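PDB 4PEY: Exo-beta-1,3-glucanase from Streptomyces sp. SirexAA-E, which hydrolyses laminarin and laminarioligosaccharides, removing successive glucose units from the non-reducing ends of beta-1,3-glucans and yielding glucose and laminaribiose. Local coordinates for residues A417-H422 with F438-V443. The protein carries 1 engineered substitution. Residues are numbered along the deposited sequence; the frame is centred on the assembly and turned at random.
Sequences ADYGVH and FNKYDV
A417 and N439 grip each other twice: the backbone N of A417 donates to N439 OD1 at 2.9 Å, nearly straight at 169° but from above the amide carbonyl plane, and N439 N returns a bond to A417 O. A chi1 of -62° sets CG of N439 beside its own backbone N; the amide's ND2 goes on to the carbonyl of W412. Further along, K440 N donates to D418 O, and V421 N meets D442 O at 2.8 Å. The bond from G420 N to Y441 O is weak; a water donates to both Y441 O and V421 O, bridging the two segments.

The F438 ring lies flat against G420, whose CA sits 3.5 Å from the ring centroid and only 8° off its normal, a CH-pi contact over the centre. A417 O comes to the ring edge at CD1, and A417 CB packs on the same atom at 3.7 Å. D442 OD2 lies in plane at the ring's edge while accepting a bond from F438 N; its OD1 pairs with K459.

D418 and K440 run side by side, pointing the same way. The aliphatic part of the lysine does the touching, K440 CE lying 3.6 Å from D418 OD2, while the carboxylate pairs with R416 and NZ bonds to Y477. K440 CD also touches Y419 OH, the two side chains crossing at a slant, and Y419 CE1 brushes Y441 CD2 at 4.1 Å.

V421 and V443 form a parallel bridge, their side chains on one face of the sheet, with V443 CA-H directed at V421 O. This is the stacking of successive parallel strands in a right-handed beta-helix, as in GH55 enzymes; here A417 and N439 both touch substrate-binding R403.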
ATOM      1  N   ALA A 417      -9.397 -14.522   9.372  1.00 11.59           N
ATOM      2  CA  ALA A 417      -9.860 -13.573   8.367  1.00 11.55           C
ATOM      3  C   ALA A 417      -9.867 -14.322   7.037  1.00 10.80           C
ATOM      4  O   ALA A 417      -8.809 -14.566   6.456  1.00 12.23           O
ATOM      5  CB  ALA A 417      -8.963 -12.324   8.314  1.00 12.69           C
ATOM      6  N   ASP A 418     -11.049 -14.735   6.589  1.00 11.64           N
ATOM      7  CA  ASP A 418     -11.133 -15.638   5.445  1.00 11.90           C
ATOM      8  C   ASP A 418     -10.713 -14.987   4.128  1.00 11.89           C
ATOM      9  O   ASP A 418      -9.969 -15.582   3.358  1.00 12.42           O
ATOM     10  CB  ASP A 418     -12.552 -16.202   5.301  1.00 14.50           C
ATOM     11  CG  ASP A 418     -12.824 -17.366   6.249  1.00 15.65           C
ATOM     12  OD1 ASP A 418     -11.868 -17.881   6.870  1.00 15.29           O
ATOM     13  OD2 ASP A 418     -14.000 -17.783   6.351  1.00 18.58           O
ATOM     14  N   TYR A 419     -11.191 -13.773   3.865  1.00 10.94           N
ATOM     15  CA  TYR A 419     -11.032 -13.165   2.541  1.00  9.44           C
ATOM     16  C   TYR A 419     -10.400 -11.778   2.644  1.00 10.73           C
ATOM     17  O   TYR A 419     -10.815 -10.956   3.466  1.00 11.49           O
ATOM     18  CB  TYR A 419     -12.385 -13.063   1.833  1.00 11.29           C
ATOM     19  CG  TYR A 419     -13.163 -14.363   1.795  1.00 12.07           C
ATOM     20  CD1 TYR A 419     -12.784 -15.397   0.950  1.00 14.29           C
ATOM     21  CD2 TYR A 419     -14.273 -14.550   2.603  1.00 13.70           C
ATOM     22  CE1 TYR A 419     -13.495 -16.594   0.908  1.00 14.18           C
ATOM     23  CE2 TYR A 419     -14.993 -15.736   2.568  1.00 14.69           C
ATOM     24  CZ  TYR A 419     -14.605 -16.752   1.718  1.00 15.43           C
ATOM     25  OH  TYR A 419     -15.320 -17.924   1.695  1.00 18.85           O
ATOM     26  N   GLY A 420      -9.407 -11.513   1.801  1.00 10.50           N
ATOM     27  CA  GLY A 420      -8.729 -10.227   1.825  1.00 10.66           C
ATOM     28  C   GLY A 420      -9.464  -9.175   1.020  1.00 11.23           C
ATOM     29  O   GLY A 420     -10.148  -8.319   1.575  1.00 13.08           O
ATOM     30  N   VAL A 421      -9.335  -9.251  -0.303  1.00 10.33           N
ATOM     31  CA  VAL A 421      -9.973  -8.307  -1.213  1.00 11.71           C
ATOM     32  C   VAL A 421     -10.908  -9.052  -2.154  1.00 12.38           C
ATOM     33  O   VAL A 421     -10.542 -10.096  -2.705  1.00 13.06           O
ATOM     34  CB  VAL A 421      -8.926  -7.522  -2.042  1.00 11.03           C
ATOM     35  CG1 VAL A 421      -9.602  -6.555  -3.016  1.00 13.40           C
ATOM     36  CG2 VAL A 421      -7.950  -6.779  -1.121  1.00 12.16           C
ATOM     37  N   HIS A 422     -12.114  -8.521  -2.336  1.00 11.09           N
ATOM     38  CA  HIS A 422     -13.054  -9.081  -3.294  1.00 10.21           C
ATOM     39  C   HIS A 422     -13.465  -7.969  -4.252  1.00 10.99           C
ATOM     40  O   HIS A 422     -14.105  -7.001  -3.834  1.00 11.97           O
ATOM     41  CB  HIS A 422     -14.275  -9.677  -2.591  1.00 12.90           C
ATOM     42  CG  HIS A 422     -15.197 -10.415  -3.511  1.00 14.21           C
ATOM     43  ND1 HIS A 422     -16.466 -10.811  -3.144  1.00 17.79           N
ATOM     44  CD2 HIS A 422     -15.027 -10.831  -4.789  1.00 14.22           C
ATOM     45  CE1 HIS A 422     -17.035 -11.446  -4.154  1.00 17.48           C
ATOM     46  NE2 HIS A 422     -16.182 -11.473  -5.163  1.00 16.10           N
ATOM     47  N   PHE A 438      -4.493 -14.684   4.527  1.00 10.81           N
ATOM     48  CA  PHE A 438      -5.909 -14.956   4.793  1.00 10.64           C
ATOM     49  C   PHE A 438      -6.213 -16.457   4.835  1.00 11.10           C
ATOM     50  O   PHE A 438      -5.491 -17.268   4.236  1.00 12.64           O
ATOM     51  CB  PHE A 438      -6.765 -14.201   3.769  1.00 12.14           C
ATOM     52  CG  PHE A 438      -6.708 -12.734   4.005  1.00 10.86           C
ATOM     53  CD1 PHE A 438      -7.630 -12.121   4.844  1.00 11.47           C
ATOM     54  CD2 PHE A 438      -5.641 -11.986   3.519  1.00 11.20           C
ATOM     55  CE1 PHE A 438      -7.524 -10.777   5.141  1.00 11.66           C
ATOM     56  CE2 PHE A 438      -5.521 -10.647   3.823  1.00 12.04           C
ATOM     57  CZ  PHE A 438      -6.463 -10.038   4.641  1.00 11.95           C
ATOM     58  N   ASN A 439      -7.239 -16.835   5.593  1.00 10.77           N
ATOM     59  CA  ASN A 439      -7.529 -18.261   5.771  1.00 12.07           C
ATOM     60  C   ASN A 439      -8.031 -18.908   4.480  1.00 13.69           C
ATOM     61  O   ASN A 439      -7.838 -20.109   4.277  1.00 13.88           O
ATOM     62  CB  ASN A 439      -8.556 -18.500   6.897  1.00 13.27           C
ATOM     63  CG  ASN A 439      -8.068 -18.036   8.265  1.00 13.09           C
ATOM     64  OD1 ASN A 439      -7.832 -16.849   8.481  1.00 14.12           O
ATOM     65  ND2 ASN A 439      -7.968 -18.969   9.212  1.00 14.65           N
ATOM     66  N   LYS A 440      -8.675 -18.121   3.617  1.00 12.69           N
ATOM     67  CA  LYS A 440      -9.164 -18.623   2.334  1.00 11.81           C
ATOM     68  C   LYS A 440      -8.565 -17.807   1.177  1.00 12.66           C
ATOM     69  O   LYS A 440      -7.342 -17.675   1.109  1.00 13.64           O
ATOM     70  CB  LYS A 440     -10.695 -18.640   2.327  1.00 13.62           C
ATOM     71  CG  LYS A 440     -11.236 -19.542   3.448  1.00 14.23           C
ATOM     72  CD  LYS A 440     -12.725 -19.786   3.363  1.00 15.64           C
ATOM     73  CE  LYS A 440     -13.171 -20.716   4.493  1.00 18.64           C
ATOM     74  NZ  LYS A 440     -12.488 -22.045   4.429  1.00 26.42           N
ATOM     75  N   TYR A 441      -9.387 -17.288   0.262  1.00 12.08           N
ATOM     76  CA  TYR A 441      -8.854 -16.542  -0.881  1.00 11.46           C
ATOM     77  C   TYR A 441      -8.350 -15.162  -0.476  1.00 11.83           C
ATOM     78  O   TYR A 441      -9.136 -14.316  -0.037  1.00 11.52           O
ATOM     79  CB  TYR A 441      -9.913 -16.345  -1.975  1.00 12.85           C
ATOM     80  CG  TYR A 441     -10.448 -17.592  -2.632  1.00 13.07           C
ATOM     81  CD1 TYR A 441      -9.620 -18.430  -3.367  1.00 14.64           C
ATOM     82  CD2 TYR A 441     -11.799 -17.903  -2.563  1.00 14.38           C
ATOM     83  CE1 TYR A 441     -10.120 -19.564  -3.994  1.00 15.90           C
ATOM     84  CE2 TYR A 441     -12.308 -19.023  -3.187  1.00 16.00           C
ATOM     85  CZ  TYR A 441     -11.463 -19.855  -3.897  1.00 17.61           C
ATOM     86  OH  TYR A 441     -11.976 -20.973  -4.519  1.00 20.13           O
ATOM     87  N   ASP A 442      -7.060 -14.899  -0.667  1.00 11.32           N
ATOM     88  CA  ASP A 442      -6.548 -13.564  -0.367  1.00 11.07           C
ATOM     89  C   ASP A 442      -7.186 -12.521  -1.284  1.00 11.85           C
ATOM     90  O   ASP A 442      -7.650 -11.490  -0.806  1.00 11.70           O
ATOM     91  CB  ASP A 442      -5.026 -13.542  -0.470  1.00 11.79           C
ATOM     92  CG  ASP A 442      -4.389 -14.666   0.316  1.00 12.65           C
ATOM     93  OD1 ASP A 442      -4.444 -15.817  -0.173  1.00 13.07           O
ATOM     94  OD2 ASP A 442      -3.846 -14.413   1.423  1.00 11.99           O
ATOM     95  N   VAL A 443      -7.217 -12.796  -2.587  1.00 10.66           N
ATOM     96  CA  VAL A 443      -7.893 -11.928  -3.548  1.00 11.23           C
ATOM     97  C   VAL A 443      -8.839 -12.755  -4.407  1.00 11.34           C
ATOM     98  O   VAL A 443      -8.457 -13.822  -4.907  1.00 12.52           O
ATOM     99  CB  VAL A 443      -6.884 -11.180  -4.468  1.00 10.45           C
ATOM    100  CG1 VAL A 443      -7.611 -10.406  -5.575  1.00 11.53           C
ATOM    101  CG2 VAL A 443      -6.013 -10.236  -3.647  1.00 10.96           C
TER
HETATM  102  O   HOH W   1     -11.027 -12.581  -1.222  1.00 14.35           O